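Local coordinates for protein EF0056 (PDB 6ORI) that is an enterococcal surface protein of unestablished molecular function, probably linked to biofilm formation, whose N-terminal region binds calcium and has probably immunoglobulin-like beta domains, at residues Asn49-Glu54 against Ile142-Asn147; Arg71-Glu76 against Pro110-Lys115; Glu76-Tyr81 against Asp163-Arg168; Glu185-Phe190 against Thr395-Leu400. One frame throughout, in Å; residues are numbered along the deposited sequence.

Contact 1: residues Asn49-Glu54 against Ile142-Asn147; sequences NTIDFE and ITFEKN
N49 and F144 hold each other by two bonds running in opposite directions, one through backbone and one through a side chain. F144 N donates to N49 O at 2.8 Å, approaching nearly along the C=O axis. In return the amide ND2 of N49 reaches F144 O at 2.9 Å, in the plane of that carbonyl and close to the plane of its own amide. N49 CB points toward the partner segment, and CG sits between the backbone N and the carbonyl carbon (chi1 70°); from there ND2 makes its bond. The asparagine amide thus supplies a donor where the strand 50-59 is only beginning.

Beyond it, I51 and I142 form a hydrogen-bonded pair, with I51 N to I142 O at 3.0 Å and I142 N to I51 O at 2.9 Å. The apolar work lies on the face of these isoleucines: I51 CD1 meets F144 CE1 at 3.7 Å, while CE2 of F53 touches I142 CG1 at 3.8 Å, the two side chains crossing at about a right angle. T50 and T143 point together to the other face.

Further out, a water donates to N147 OD1 at 2.7 Å and only weakly to N49 OD1. L148 and I151 of helix 148-155 pack on I51 and F144, and V82 and I85 of strand 82-87 lie against I142 and F53. The result is an antiparallel strand pair with one face turned to a hydrophobic interior, consistent with an immunoglobulin-like N-terminal domain.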
# COMPACT_ATOMS: atom_id res chain seq x y z
N ASN A 49 24.36 -1.90 -6.25
CA ASN A 49 23.46 -2.66 -7.13
C ASN A 49 22.41 -3.44 -6.37
O ASN A 49 21.93 -4.47 -6.84
CB ASN A 49 24.24 -3.61 -8.03
CG ASN A 49 24.83 -4.77 -7.28
OD1 ASN A 49 25.29 -4.64 -6.15
ND2 ASN A 49 24.82 -5.92 -7.91
N THR A 50 22.05 -2.96 -5.18
CA THR A 50 21.07 -3.66 -4.36
C THR A 50 19.98 -2.75 -3.81
O THR A 50 20.19 -1.58 -3.51
CB THR A 50 21.75 -4.41 -3.18
OG1 THR A 50 22.54 -3.50 -2.42
CG2 THR A 50 22.60 -5.55 -3.69
N ILE A 51 18.80 -3.34 -3.65
CA ILE A 51 17.73 -2.71 -2.86
C ILE A 51 17.37 -3.65 -1.73
O ILE A 51 16.98 -4.80 -1.97
CB ILE A 51 16.49 -2.41 -3.72
CG1 ILE A 51 16.82 -1.36 -4.79
CG2 ILE A 51 15.30 -1.96 -2.84
CD1 ILE A 51 15.71 -1.14 -5.79
N ASP A 52 17.48 -3.18 -0.49
CA ASP A 52 17.11 -3.95 0.68
C ASP A 52 15.60 -3.82 0.90
O ASP A 52 15.02 -2.76 0.63
CB ASP A 52 17.84 -3.45 1.93
CG ASP A 52 19.33 -3.75 1.93
OD1 ASP A 52 19.84 -4.46 1.04
OD2 ASP A 52 19.99 -3.28 2.88
N PHE A 53 14.99 -4.87 1.46
CA PHE A 53 13.55 -4.85 1.73
C PHE A 53 13.19 -5.84 2.82
O PHE A 53 13.99 -6.71 3.16
CB PHE A 53 12.70 -5.12 0.46
CG PHE A 53 12.79 -6.55 -0.06
CD1 PHE A 53 11.92 -7.54 0.36
CD2 PHE A 53 13.76 -6.88 -0.99
CE1 PHE A 53 12.02 -8.82 -0.15
CE2 PHE A 53 13.85 -8.15 -1.51
CZ PHE A 53 13.00 -9.13 -1.08
N GLU A 54 11.98 -5.71 3.34
CA GLU A 54 11.36 -6.72 4.19
C GLU A 54 9.97 -7.00 3.64
O GLU A 54 9.38 -6.16 2.93
CB GLU A 54 11.21 -6.23 5.63
CG GLU A 54 12.51 -5.88 6.28
CD GLU A 54 12.38 -5.50 7.75
OE1 GLU A 54 11.38 -4.85 8.15
OE2 GLU A 54 13.30 -5.84 8.49
N ILE A 142 17.14 -7.29 -3.40
CA ILE A 142 17.08 -7.35 -4.86
C ILE A 142 18.46 -6.99 -5.38
O ILE A 142 18.97 -5.92 -5.11
CB ILE A 142 16.07 -6.36 -5.44
CG1 ILE A 142 14.65 -6.57 -4.86
CG2 ILE A 142 16.04 -6.51 -6.98
CD1 ILE A 142 13.69 -5.42 -5.19
N THR A 143 19.06 -7.90 -6.13
CA THR A 143 20.40 -7.70 -6.69
C THR A 143 20.29 -7.47 -8.19
O THR A 143 19.71 -8.29 -8.89
CB THR A 143 21.28 -8.93 -6.41
OG1 THR A 143 21.43 -9.11 -5.01
CG2 THR A 143 22.66 -8.77 -7.02
N PHE A 144 20.93 -6.41 -8.67
CA PHE A 144 20.86 -6.00 -10.08
C PHE A 144 22.14 -6.31 -10.84
O PHE A 144 23.20 -6.44 -10.25
CB PHE A 144 20.54 -4.49 -10.17
CG PHE A 144 19.15 -4.10 -9.70
CD1 PHE A 144 18.91 -3.82 -8.38
CD2 PHE A 144 18.09 -4.03 -10.59
CE1 PHE A 144 17.62 -3.47 -7.95
CE2 PHE A 144 16.83 -3.67 -10.17
CZ PHE A 144 16.59 -3.41 -8.83
N GLU A 145 22.02 -6.39 -12.17
CA GLU A 145 23.16 -6.63 -13.06
C GLU A 145 24.12 -5.47 -13.13
O GLU A 145 25.30 -5.66 -13.48
CB GLU A 145 22.65 -6.87 -14.48
CG GLU A 145 21.82 -8.11 -14.64
CD GLU A 145 21.21 -8.22 -16.03
OE1 GLU A 145 21.00 -7.17 -16.69
OE2 GLU A 145 20.94 -9.36 -16.47
N LYS A 146 23.61 -4.28 -12.86
CA LYS A 146 24.37 -3.03 -12.93
C LYS A 146 24.05 -2.23 -11.70
O LYS A 146 23.03 -2.45 -11.04
CB LYS A 146 23.90 -2.17 -14.13
CG LYS A 146 24.06 -2.77 -15.49
CD LYS A 146 23.40 -1.84 -16.52
CE LYS A 146 23.44 -2.42 -17.92
NZ LYS A 146 24.83 -2.50 -18.45
N ASN A 147 24.87 -1.24 -11.40
CA ASN A 147 24.55 -0.34 -10.33
C ASN A 147 23.33 0.53 -10.66
O ASN A 147 23.03 0.79 -11.82
CB ASN A 147 25.74 0.55 -10.01
CG ASN A 147 26.87 -0.23 -9.36
OD1 ASN A 147 26.64 -1.19 -8.63
ND2 ASN A 147 28.10 0.20 -9.61
O HOH W 1 28.07 -3.08 -7.43

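Contact 2: residues Arg71-Glu76 against Pro110-Lys115; sequences RLQLDE and PTNIWK
N112 and W114 have the most surface buried here, N112 against L74, Q73 and E76, W114 against L72 and L74. The two segments are antiparallel neighbours in the N-terminal sheet, strand 71-74 pairing with 113-115 just after the chain turns a corner at N112.

At that corner N112 bonds L74 from both its backbone and its side chain. Its O accepts from L74 N at 3.0 Å, and its ND2 donates to L74 O at 2.9 Å, a bent bond that comes from above the carbonyl plane. N112 CG sits between the backbone N and the carbonyl carbon (chi1 65°), and from there ND2 reaches L74 O. On the amide lies the carboxylate of E76, stacked with the planes only 6° apart and OE1 3.4 Å from N112 CG; a bend at chi2 (-75°) directs the E76 CD to this place. Q73 CG also packs against N112 ND2, while Q73 NE2 donates to F19 O.

W114 and L72 share the face opposite Q73 and I113, and are paired through two backbone bonds. L72 O also lies at the edge of the indole, in its plane. F100, V82 and I85 of neighbouring strands pack against W114. R71 and I113 pack obliquely across the strands, and the R71 guanidinium has salt bridges to E69, E21 and D178. L74 meets the indole at about a right angle, its CD1 3.9 Å from W114 CZ3.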
# COMPACT_ATOMS: atom_id res chain seq x y z
N ARG A 71 3.37 -13.40 -4.86
CA ARG A 71 3.92 -12.90 -6.09
C ARG A 71 4.33 -11.46 -5.93
O ARG A 71 3.65 -10.67 -5.27
CB ARG A 71 2.95 -13.08 -7.25
CG ARG A 71 2.88 -14.58 -7.61
CD ARG A 71 2.15 -14.88 -8.87
NE ARG A 71 2.10 -16.32 -9.07
CZ ARG A 71 1.43 -16.90 -10.05
NH1 ARG A 71 0.72 -16.18 -10.91
NH2 ARG A 71 1.44 -18.21 -10.14
N LEU A 72 5.49 -11.13 -6.49
CA LEU A 72 6.06 -9.78 -6.43
C LEU A 72 6.30 -9.34 -7.87
O LEU A 72 7.11 -9.94 -8.59
CB LEU A 72 7.36 -9.78 -5.65
CG LEU A 72 8.10 -8.46 -5.61
CD1 LEU A 72 7.33 -7.39 -4.85
CD2 LEU A 72 9.48 -8.67 -5.01
N GLN A 73 5.57 -8.33 -8.31
CA GLN A 73 5.77 -7.70 -9.61
C GLN A 73 6.61 -6.44 -9.40
O GLN A 73 6.34 -5.65 -8.48
CB GLN A 73 4.45 -7.33 -10.30
CG GLN A 73 4.65 -6.66 -11.67
CD GLN A 73 3.37 -6.51 -12.48
OE1 GLN A 73 2.48 -7.36 -12.44
NE2 GLN A 73 3.28 -5.43 -13.24
N LEU A 74 7.63 -6.27 -10.24
CA LEU A 74 8.46 -5.07 -10.22
C LEU A 74 8.34 -4.35 -11.55
O LEU A 74 8.24 -4.96 -12.60
CB LEU A 74 9.93 -5.40 -9.97
CG LEU A 74 10.22 -6.08 -8.66
CD1 LEU A 74 11.71 -6.38 -8.62
CD2 LEU A 74 9.81 -5.26 -7.46
N ASP A 75 8.40 -3.03 -11.49
CA ASP A 75 8.44 -2.21 -12.68
C ASP A 75 9.33 -2.83 -13.74
O ASP A 75 10.47 -3.17 -13.44
CB ASP A 75 8.95 -0.83 -12.29
CG ASP A 75 8.60 0.21 -13.30
OD1 ASP A 75 9.16 0.16 -14.42
OD2 ASP A 75 7.77 1.09 -12.98
N GLU A 76 8.83 -2.93 -14.96
CA GLU A 76 9.62 -3.49 -16.06
C GLU A 76 10.98 -2.80 -16.21
O GLU A 76 11.97 -3.45 -16.60
CB GLU A 76 8.86 -3.37 -17.38
CG GLU A 76 7.65 -4.30 -17.50
CD GLU A 76 8.04 -5.75 -17.77
OE1 GLU A 76 7.13 -6.56 -18.04
OE2 GLU A 76 9.25 -6.09 -17.73
N PRO A 110 11.82 -13.73 -19.86
CA PRO A 110 11.43 -13.52 -18.46
C PRO A 110 10.25 -12.56 -18.34
O PRO A 110 10.08 -11.71 -19.23
CB PRO A 110 12.68 -12.88 -17.85
CG PRO A 110 13.38 -12.23 -19.00
CD PRO A 110 13.04 -13.01 -20.23
N THR A 111 9.43 -12.70 -17.30
CA THR A 111 8.42 -11.70 -16.97
C THR A 111 8.95 -10.88 -15.81
O THR A 111 10.02 -11.14 -15.29
CB THR A 111 7.06 -12.31 -16.60
OG1 THR A 111 7.09 -12.83 -15.28
CG2 THR A 111 6.68 -13.40 -17.58
N ASN A 112 8.17 -9.89 -15.39
CA ASN A 112 8.52 -9.05 -14.26
C ASN A 112 7.82 -9.47 -12.99
O ASN A 112 7.61 -8.63 -12.12
CB ASN A 112 8.24 -7.57 -14.57
CG ASN A 112 6.76 -7.28 -14.78
OD1 ASN A 112 5.99 -8.14 -15.17
ND2 ASN A 112 6.36 -6.04 -14.54
N ILE A 113 7.47 -10.76 -12.88
CA ILE A 113 6.86 -11.30 -11.69
C ILE A 113 7.74 -12.41 -11.10
O ILE A 113 8.26 -13.26 -11.85
CB ILE A 113 5.43 -11.82 -11.97
CG1 ILE A 113 4.62 -10.73 -12.67
CG2 ILE A 113 4.77 -12.26 -10.65
CD1 ILE A 113 3.19 -11.13 -13.01
N TRP A 114 7.91 -12.39 -9.80
CA TRP A 114 8.63 -13.38 -9.02
C TRP A 114 7.68 -14.03 -8.01
O TRP A 114 6.66 -13.45 -7.63
CB TRP A 114 9.77 -12.71 -8.27
CG TRP A 114 10.96 -12.33 -9.11
CD1 TRP A 114 12.14 -13.00 -9.16
CD2 TRP A 114 11.11 -11.20 -9.97
NE1 TRP A 114 13.01 -12.35 -10.00
CE2 TRP A 114 12.40 -11.25 -10.52
CE3 TRP A 114 10.28 -10.12 -10.33
CZ2 TRP A 114 12.88 -10.31 -11.41
CZ3 TRP A 114 10.78 -9.18 -11.23
CH2 TRP A 114 12.06 -9.29 -11.75
N LYS A 115 8.04 -15.21 -7.54
CA LYS A 115 7.18 -16.00 -6.65
C LYS A 115 7.95 -16.66 -5.52
O LYS A 115 9.11 -17.09 -5.69
CB LYS A 115 6.42 -17.08 -7.43
CG LYS A 115 7.31 -18.09 -8.12
CD LYS A 115 6.50 -19.13 -8.90
CE LYS A 115 7.45 -20.08 -9.58
NZ LYS A 115 6.78 -21.25 -10.20
O HOH W 2 10.80 -8.85 -17.43
O HOH W 3 6.94 -9.08 -18.22

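Contact 3: residues Glu76-Tyr81 against Asp163-Arg168. With CA (calcium ion), chain B.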
# COMPACT_ATOMS: atom_id res chain seq x y z
N GLU A 76 8.83 -2.93 -14.96
CA GLU A 76 9.62 -3.49 -16.06
C GLU A 76 10.98 -2.80 -16.21
O GLU A 76 11.97 -3.45 -16.60
CB GLU A 76 8.86 -3.37 -17.38
CG GLU A 76 7.65 -4.30 -17.50
CD GLU A 76 8.04 -5.75 -17.77
OE1 GLU A 76 7.13 -6.56 -18.04
OE2 GLU A 76 9.25 -6.09 -17.73
N ARG A 77 11.04 -1.51 -15.91
CA ARG A 77 12.27 -0.76 -16.10
C ARG A 77 13.35 -1.20 -15.13
O ARG A 77 14.54 -1.07 -15.42
CB ARG A 77 11.99 0.75 -15.97
CG ARG A 77 11.13 1.27 -17.11
CD ARG A 77 10.61 2.69 -16.85
NE ARG A 77 9.70 2.70 -15.71
CZ ARG A 77 9.35 3.79 -15.03
NH1 ARG A 77 9.79 5.00 -15.39
NH2 ARG A 77 8.54 3.69 -14.00
N LEU A 78 12.96 -1.70 -13.96
CA LEU A 78 13.89 -2.32 -13.03
C LEU A 78 14.06 -3.79 -13.34
O LEU A 78 15.18 -4.31 -13.27
CB LEU A 78 13.42 -2.19 -11.56
CG LEU A 78 13.38 -0.78 -11.02
CD1 LEU A 78 12.81 -0.82 -9.61
CD2 LEU A 78 14.77 -0.19 -11.03
N ALA A 79 12.97 -4.48 -13.63
CA ALA A 79 12.98 -5.92 -13.78
C ALA A 79 13.97 -6.38 -14.84
O ALA A 79 14.62 -7.43 -14.70
CB ALA A 79 11.58 -6.42 -14.12
N GLN A 80 14.13 -5.60 -15.90
CA GLN A 80 15.03 -5.97 -16.98
C GLN A 80 16.47 -6.19 -16.50
O GLN A 80 17.23 -6.89 -17.16
CB GLN A 80 14.99 -4.91 -18.08
CG GLN A 80 15.52 -3.58 -17.62
CD GLN A 80 15.51 -2.50 -18.71
OE1 GLN A 80 15.79 -2.78 -19.87
NE2 GLN A 80 15.19 -1.26 -18.31
N TYR A 81 16.82 -5.60 -15.36
CA TYR A 81 18.18 -5.69 -14.82
C TYR A 81 18.29 -6.48 -13.52
O TYR A 81 19.35 -6.54 -12.92
CB TYR A 81 18.79 -4.29 -14.61
CG TYR A 81 19.07 -3.58 -15.93
CD1 TYR A 81 19.91 -4.16 -16.87
CD2 TYR A 81 18.50 -2.36 -16.22
CE1 TYR A 81 20.18 -3.53 -18.08
CE2 TYR A 81 18.77 -1.72 -17.44
CZ TYR A 81 19.61 -2.31 -18.35
OH TYR A 81 19.87 -1.68 -19.55
N ASP A 163 6.95 8.72 -14.68
CA ASP A 163 6.39 7.40 -14.33
C ASP A 163 7.17 6.88 -13.11
O ASP A 163 8.36 6.55 -13.19
CB ASP A 163 6.57 6.38 -15.47
CG ASP A 163 5.52 6.49 -16.57
OD1 ASP A 163 4.51 7.18 -16.41
OD2 ASP A 163 5.70 5.81 -17.60
N ARG A 164 6.52 6.80 -11.96
CA ARG A 164 7.18 6.26 -10.78
C ARG A 164 7.45 4.76 -10.95
O ARG A 164 6.75 4.08 -11.69
CB ARG A 164 6.33 6.50 -9.53
CG ARG A 164 5.97 7.98 -9.28
CD ARG A 164 7.19 8.86 -9.23
NE ARG A 164 8.23 8.38 -8.32
CZ ARG A 164 8.63 8.99 -7.20
NH1 ARG A 164 9.60 8.43 -6.47
NH2 ARG A 164 8.07 10.14 -6.80
N LEU A 165 8.47 4.28 -10.26
CA LEU A 165 8.88 2.87 -10.32
C LEU A 165 8.00 2.06 -9.40
O LEU A 165 8.10 2.15 -8.18
CB LEU A 165 10.33 2.69 -9.90
CG LEU A 165 11.38 3.37 -10.80
CD1 LEU A 165 12.72 3.42 -10.06
CD2 LEU A 165 11.52 2.67 -12.14
N MET A 166 7.14 1.26 -9.99
CA MET A 166 6.16 0.53 -9.23
C MET A 166 6.61 -0.81 -8.71
O MET A 166 7.58 -1.43 -9.20
CB MET A 166 4.90 0.36 -10.06
CG MET A 166 5.01 -0.62 -11.21
SD MET A 166 4.80 -2.38 -10.80
CE MET A 166 3.06 -2.41 -10.47
N TYR A 167 5.89 -1.27 -7.69
CA TYR A 167 5.92 -2.67 -7.28
C TYR A 167 4.50 -3.07 -6.91
O TYR A 167 3.68 -2.23 -6.55
CB TYR A 167 6.86 -2.89 -6.11
CG TYR A 167 6.59 -2.08 -4.87
CD1 TYR A 167 5.58 -2.41 -3.98
CD2 TYR A 167 7.39 -0.99 -4.57
CE1 TYR A 167 5.37 -1.63 -2.84
CE2 TYR A 167 7.20 -0.23 -3.44
CZ TYR A 167 6.21 -0.56 -2.58
OH TYR A 167 6.05 0.23 -1.46
N ARG A 168 4.20 -4.36 -7.03
CA ARG A 168 2.94 -4.93 -6.55
C ARG A 168 3.23 -6.26 -5.88
O ARG A 168 3.87 -7.12 -6.49
CB ARG A 168 1.96 -5.13 -7.71
CG ARG A 168 0.62 -5.79 -7.33
CD ARG A 168 -0.13 -6.30 -8.55
NE ARG A 168 -1.53 -6.56 -8.29
CZ ARG A 168 -2.31 -7.36 -9.01
NH1 ARG A 168 -1.84 -8.03 -10.05
NH2 ARG A 168 -3.59 -7.47 -8.68
CA CA B . 3.16 8.98 -15.97
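The guanidinium of R77 meets the backbone of D163 end-on, both terminal nitrogens converging on one oxygen. NH1 and NH2 of R77 each lie 3.0 Å from D163 O, which is in the plane of the guanidinium, and they reach that carbonyl from the same face; the NH2 bond stands far above the carbonyl plane. The arginine chain bends at chi3 (-64°), which places NE. L165 CD2 rests over one face of the group, offset toward its rim, at 3.7 Å from R77 NH2. Behind it L78 CG meets L165 CD2 at 4.1 Å, the two leucine side chains crossing at about a right angle. Buried leucines and a planar cation are thus packed closely together, and NH2 is also held by a salt bridge to D75.

The segments join the short helix 76-79 to the loop that follows helix 157-162 and leads into strand 166-173. D163 faces two ways: its carbonyl receives R77, while its OD1 binds calcium at 2.3 Å. The adjacent S162 joins D163 on the metal, and G372, D374, L400 and D402 come from far downstream.

The backbones stay apart, CA of R77 and CA of L165 being 7.6 Å from each other, and the R77 and L78 side chains span the gap. On the solvent side, E76 is exposed and directed away from the loop, and the exposed Q80 turns back within its own segment, where NE2 donates to R77 O at 3.0 Å.

Contact 4: residues Glu185-Phe190 against Thr395-Leu400. With CA (calcium ion), chain B.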
# COMPACT_ATOMS: atom_id res chain seq x y z
N GLU A 185 -3.36 -7.58 -1.53
CA GLU A 185 -2.51 -7.03 -2.55
C GLU A 185 -2.17 -5.59 -2.22
O GLU A 185 -2.99 -4.84 -1.67
CB GLU A 185 -3.15 -7.10 -3.93
CG GLU A 185 -4.35 -6.27 -4.17
CD GLU A 185 -4.73 -6.29 -5.63
OE1 GLU A 185 -4.01 -5.68 -6.46
OE2 GLU A 185 -5.74 -6.94 -5.96
N SER A 186 -0.96 -5.19 -2.55
CA SER A 186 -0.51 -3.85 -2.30
C SER A 186 0.35 -3.41 -3.46
O SER A 186 1.26 -4.13 -3.87
CB SER A 186 0.27 -3.83 -1.01
OG SER A 186 0.66 -2.51 -0.70
N THR A 187 0.05 -2.22 -3.99
CA THR A 187 0.79 -1.62 -5.11
C THR A 187 1.33 -0.27 -4.67
O THR A 187 0.53 0.60 -4.25
CB THR A 187 -0.12 -1.43 -6.33
OG1 THR A 187 -0.59 -2.70 -6.80
CG2 THR A 187 0.62 -0.72 -7.48
N GLY A 188 2.65 -0.10 -4.75
CA GLY A 188 3.32 1.12 -4.31
C GLY A 188 4.43 1.50 -5.26
O GLY A 188 4.48 0.98 -6.37
N TYR A 189 5.26 2.44 -4.85
CA TYR A 189 6.37 2.89 -5.66
C TYR A 189 7.63 3.07 -4.86
O TYR A 189 7.59 3.34 -3.67
CB TYR A 189 6.05 4.15 -6.48
CG TYR A 189 5.84 5.40 -5.65
CD1 TYR A 189 4.62 5.67 -5.03
CD2 TYR A 189 6.87 6.31 -5.47
CE1 TYR A 189 4.45 6.82 -4.27
CE2 TYR A 189 6.71 7.45 -4.71
CZ TYR A 189 5.50 7.69 -4.12
OH TYR A 189 5.35 8.84 -3.35
N PHE A 190 8.77 2.85 -5.50
CA PHE A 190 10.05 3.07 -4.87
C PHE A 190 10.34 4.55 -4.70
O PHE A 190 10.21 5.32 -5.63
CB PHE A 190 11.18 2.42 -5.70
CG PHE A 190 11.14 0.90 -5.73
CD1 PHE A 190 11.77 0.16 -4.76
CD2 PHE A 190 10.51 0.24 -6.78
CE1 PHE A 190 11.74 -1.23 -4.81
CE2 PHE A 190 10.50 -1.15 -6.83
CZ PHE A 190 11.13 -1.87 -5.85
N THR A 395 2.62 6.31 1.21
CA THR A 395 2.47 7.09 -0.01
C THR A 395 2.14 6.15 -1.13
O THR A 395 2.62 5.01 -1.16
CB THR A 395 3.70 7.94 -0.33
OG1 THR A 395 3.46 8.74 -1.49
CG2 THR A 395 4.94 7.08 -0.56
N GLY A 396 1.30 6.61 -2.04
CA GLY A 396 0.86 5.79 -3.13
C GLY A 396 0.71 6.64 -4.36
O GLY A 396 0.88 7.85 -4.32
N TYR A 397 0.41 5.99 -5.47
CA TYR A 397 0.34 6.69 -6.73
C TYR A 397 -0.85 6.19 -7.53
O TYR A 397 -1.41 5.11 -7.28
CB TYR A 397 1.66 6.55 -7.52
CG TYR A 397 1.81 5.26 -8.27
CD1 TYR A 397 2.06 4.06 -7.60
CD2 TYR A 397 1.65 5.22 -9.63
CE1 TYR A 397 2.17 2.87 -8.28
CE2 TYR A 397 1.76 4.03 -10.32
CZ TYR A 397 2.01 2.87 -9.63
OH TYR A 397 2.10 1.69 -10.33
N TYR A 398 -1.23 7.01 -8.51
CA TYR A 398 -2.18 6.60 -9.53
C TYR A 398 -1.54 6.92 -10.88
O TYR A 398 -1.13 8.05 -11.14
CB TYR A 398 -3.54 7.31 -9.40
CG TYR A 398 -4.58 6.62 -10.22
CD1 TYR A 398 -4.79 6.97 -11.55
CD2 TYR A 398 -5.31 5.60 -9.69
CE1 TYR A 398 -5.73 6.30 -12.30
CE2 TYR A 398 -6.25 4.94 -10.42
CZ TYR A 398 -6.45 5.28 -11.72
OH TYR A 398 -7.39 4.59 -12.45
N TYR A 399 -1.41 5.89 -11.72
CA TYR A 399 -0.67 5.97 -12.98
C TYR A 399 -1.34 6.87 -14.00
O TYR A 399 -2.56 6.82 -14.17
CB TYR A 399 -0.55 4.58 -13.59
CG TYR A 399 0.04 4.55 -15.00
CD1 TYR A 399 1.37 4.88 -15.24
CD2 TYR A 399 -0.74 4.14 -16.08
CE1 TYR A 399 1.90 4.84 -16.52
CE2 TYR A 399 -0.21 4.09 -17.36
CZ TYR A 399 1.11 4.44 -17.58
OH TYR A 399 1.62 4.38 -18.86
N LEU A 400 -0.52 7.67 -14.67
CA LEU A 400 -0.94 8.51 -15.80
C LEU A 400 -0.03 8.26 -17.00
O LEU A 400 1.19 8.40 -16.89
CB LEU A 400 -0.86 9.99 -15.43
CG LEU A 400 -2.11 10.81 -15.71
CD1 LEU A 400 -3.34 10.20 -15.00
CD2 LEU A 400 -1.87 12.25 -15.28
CA CA B . 3.16 8.98 -15.97
O HOH W 4 -0.10 3.24 -4.50
O HOH W 5 4.85 3.43 -2.09
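Y189 and Y397 slide past each other in opposite directions, each side chain reaching toward the other's strand, with Y189 CD1 4.0 Å from Y397 CB. Both have CG between the backbone N and the carbonyl carbon (chi1 68° and 80°), and each ring rises from its own strand to lie against the opposing one. At its far end the Y189 phenol meets T395 with the side chains at about a right angle: OH and OG1 lie 2.7 Å apart, a hydrogen bond that is not settled; T395 OG1 also bonds with F377 O and D378 OD1. The Y397 ring passes obliquely by the strand 185-189, CE1 lying 3.5 Å from G188 O and 4.0 Å from T187 CG2.

The backbones come nearest at G188 and G396, whose CA atoms are 5.4 Å apart. One water bridges Y189 N and T395 O; another accepts from Y397 N and probably donates to T187 O. Past the end of strand 395-398, L400 O binds calcium.

Strands 185-189 and 395-398 cross at 92°, so this is packing between sheets. Strand 184-189 borders 166-173 in the N-terminal sheet, whereas 394-398 is an outer strand beside 375-382, whose I376 packs on both tyrosines.

Overall arrangement
From the N terminus, the chain enters contact 1 at 49-54, and 142-147 closes its loop. Contact 2 is nested wholly within that loop, pairing 71-76 with 110-115. Contact 3 starts at E76, which it shares with contact 2, and ends at 163-168; it therefore crosses both earlier contacts. Contact 4 follows in series, closing a much longer loop from 185-190 to 395-400. The first three gather the N-terminal sheet, its short helix and the loop after helix 157-162; contact 4 joins that sheet to the four-stranded sheet of the C-terminal half. One calcium ion touches both contact 3 and contact 4.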